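Local coordinates for racemase, putative (Roseobacter denitrificans, PDB 3TCS), which binds magnesium and probably acts as a racemase or hydro-lyase of the mandelate racemase/muconate lactonizing enzyme family, at residues C62-R67 / R101-G106. Numbering follows the deposited sequence.
Sequences CTVLHR and RRAMAG
Ala103 packs its methyl directly on the backbone and side-chain base of Leu65. Its CB lies 3.6 Å from Leu65 CA and 3.7 Å from Leu65 CB. With such a small side chain between them, the two helices come close: the CA atoms of Leu65 and Ala103 are 4.8 Å apart. Val64 touches the same methyl more loosely, through one branch, with Val64 CG1 4.2 Å from Ala103 CB. With chi1 169°, CG1 is the branch set toward Ala103.

Of the two Leu65 methyls, CD1 reaches toward the second helix. With CG anti to the backbone N (chi1 -172°), CD1 is carried to 3.4 Å from the carbonyl oxygen Ala103 O. This is a van der Waals contact. CD2 turns to its own helix and lies over one face of the His66 ring. Ala103 O also accepts a weak hydrogen bond from Gly106 N, one turn on. Gly106 has no side chain, and Gly106 CA stays 4.9 Å from Leu65 CD1. No hydrogen bond links the two segments.

Further out, Leu65 also rests on Ile28 and Thr30 of strand 25-32. His66 NE2 and ND1 hydrogen-bond to Thr30 OG1 and Ser386 OG, tying helix 58-73 to two strands of the antiparallel sheet. Val64 also meets Ile60 of the second subunit. The contact is a buried helix-helix packing in the N-terminal capping domain of the enolase superfamily, away from the magnesium sites.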
loop_
_atom_site.group_PDB
_atom_site.type_symbol
_atom_site.label_atom_id
_atom_site.label_comp_id
_atom_site.label_asym_id
_atom_site.label_seq_id
_atom_site.Cartn_x
_atom_site.Cartn_y
_atom_site.Cartn_z
ATOM N N CYS B 62 8.261 -12.043 2.463
ATOM C CA CYS B 62 8.117 -13.480 2.241
ATOM C C CYS B 62 6.973 -14.053 3.071
ATOM O O CYS B 62 6.290 -14.981 2.642
ATOM C CB CYS B 62 9.433 -14.201 2.539
ATOM S SG CYS B 62 10.688 -13.927 1.244
ATOM N N THR B 63 6.756 -13.493 4.256
ATOM C CA THR B 63 5.650 -13.943 5.092
ATOM C C THR B 63 4.351 -13.594 4.364
ATOM O O THR B 63 3.416 -14.397 4.299
ATOM C CB THR B 63 5.680 -13.250 6.472
ATOM O OG1 THR B 63 6.826 -13.710 7.203
ATOM C CG2 THR B 63 4.407 -13.570 7.269
ATOM N N VAL B 64 4.303 -12.389 3.806
ATOM C CA VAL B 64 3.127 -11.938 3.068
ATOM C C VAL B 64 2.912 -12.808 1.831
ATOM O O VAL B 64 1.777 -13.137 1.472
ATOM C CB VAL B 64 3.278 -10.451 2.638
ATOM C CG1 VAL B 64 2.191 -10.066 1.639
ATOM C CG2 VAL B 64 3.191 -9.556 3.865
ATOM N N LEU B 65 4.005 -13.195 1.183
ATOM C CA LEU B 65 3.905 -14.021 -0.014
ATOM C C LEU B 65 3.172 -15.334 0.259
ATOM O O LEU B 65 2.266 -15.716 -0.481
ATOM C CB LEU B 65 5.302 -14.311 -0.576
ATOM C CG LEU B 65 5.397 -15.003 -1.945
ATOM C CD1 LEU B 65 6.776 -14.751 -2.546
ATOM C CD2 LEU B 65 5.133 -16.501 -1.812
ATOM N N HIS B 66 3.555 -16.028 1.323
ATOM C CA HIS B 66 2.919 -17.304 1.646
ATOM C C HIS B 66 1.510 -17.140 2.200
ATOM O O HIS B 66 0.637 -17.981 1.977
ATOM C CB HIS B 66 3.778 -18.071 2.644
ATOM C CG HIS B 66 5.066 -18.569 2.065
ATOM N ND1 HIS B 66 5.132 -19.661 1.229
ATOM C CD2 HIS B 66 6.332 -18.100 2.172
ATOM C CE1 HIS B 66 6.383 -19.845 0.844
ATOM N NE2 HIS B 66 7.131 -18.911 1.403
ATOM N N ARG B 67 1.290 -16.048 2.914
ATOM C CA ARG B 67 -0.008 -15.787 3.515
ATOM C C ARG B 67 -1.034 -15.256 2.523
ATOM O O ARG B 67 -2.205 -15.647 2.557
ATOM C CB ARG B 67 0.147 -14.774 4.651
ATOM C CG ARG B 67 -1.120 -14.517 5.471
ATOM C CD ARG B 67 -1.384 -15.670 6.433
ATOM N NE ARG B 67 -0.322 -15.783 7.427
ATOM C CZ ARG B 67 -0.224 -15.018 8.510
ATOM N NH1 ARG B 67 -1.132 -14.082 8.753
ATOM N NH2 ARG B 67 0.793 -15.178 9.347
ATOM N N ARG B 101 2.554 -6.378 -3.488
ATOM C CA ARG B 101 3.220 -6.314 -4.788
ATOM C C ARG B 101 4.662 -6.785 -4.696
ATOM O O ARG B 101 5.162 -7.435 -5.610
ATOM C CB ARG B 101 3.189 -4.894 -5.363
ATOM C CG ARG B 101 1.876 -4.520 -6.021
ATOM C CD ARG B 101 0.819 -4.322 -4.985
ATOM N NE ARG B 101 -0.502 -4.080 -5.547
ATOM C CZ ARG B 101 -1.600 -4.043 -4.803
ATOM N NH1 ARG B 101 -1.498 -4.227 -3.495
ATOM N NH2 ARG B 101 -2.787 -3.847 -5.361
ATOM N N ARG B 102 5.333 -6.442 -3.602
ATOM C CA ARG B 102 6.718 -6.868 -3.401
ATOM C C ARG B 102 6.781 -8.392 -3.393
ATOM O O ARG B 102 7.742 -8.989 -3.884
ATOM C CB ARG B 102 7.253 -6.354 -2.063
ATOM C CG ARG B 102 7.523 -4.863 -2.005
ATOM C CD ARG B 102 7.880 -4.442 -0.581
ATOM N NE ARG B 102 8.168 -3.012 -0.501
ATOM C CZ ARG B 102 9.377 -2.497 -0.304
ATOM N NH1 ARG B 102 10.435 -3.292 -0.160
ATOM N NH2 ARG B 102 9.529 -1.181 -0.260
ATOM N N ALA B 103 5.749 -9.009 -2.823
ATOM C CA ALA B 103 5.668 -10.468 -2.723
ATOM C C ALA B 103 5.315 -11.080 -4.075
ATOM O O ALA B 103 5.937 -12.052 -4.513
ATOM C CB ALA B 103 4.621 -10.863 -1.676
ATOM N N MET B 104 4.309 -10.511 -4.731
ATOM C CA MET B 104 3.889 -10.986 -6.043
ATOM C C MET B 104 5.061 -10.957 -7.020
ATOM O O MET B 104 5.196 -11.843 -7.868
ATOM C CB MET B 104 2.772 -10.102 -6.601
ATOM C CG MET B 104 1.451 -10.196 -5.856
ATOM S SD MET B 104 0.323 -8.864 -6.349
ATOM C CE MET B 104 0.301 -9.067 -8.123
ATOM N N ALA B 105 5.897 -9.928 -6.904
ATOM C CA ALA B 105 7.041 -9.775 -7.797
ATOM C C ALA B 105 7.967 -10.987 -7.756
ATOM O O ALA B 105 8.565 -11.356 -8.766
ATOM C CB ALA B 105 7.820 -8.508 -7.441
ATOM N N GLY B 106 8.085 -11.594 -6.581
ATOM C CA GLY B 106 8.949 -12.751 -6.431
ATOM C C GLY B 106 8.429 -13.965 -7.177
ATOM O O GLY B 106 9.201 -14.718 -7.778
#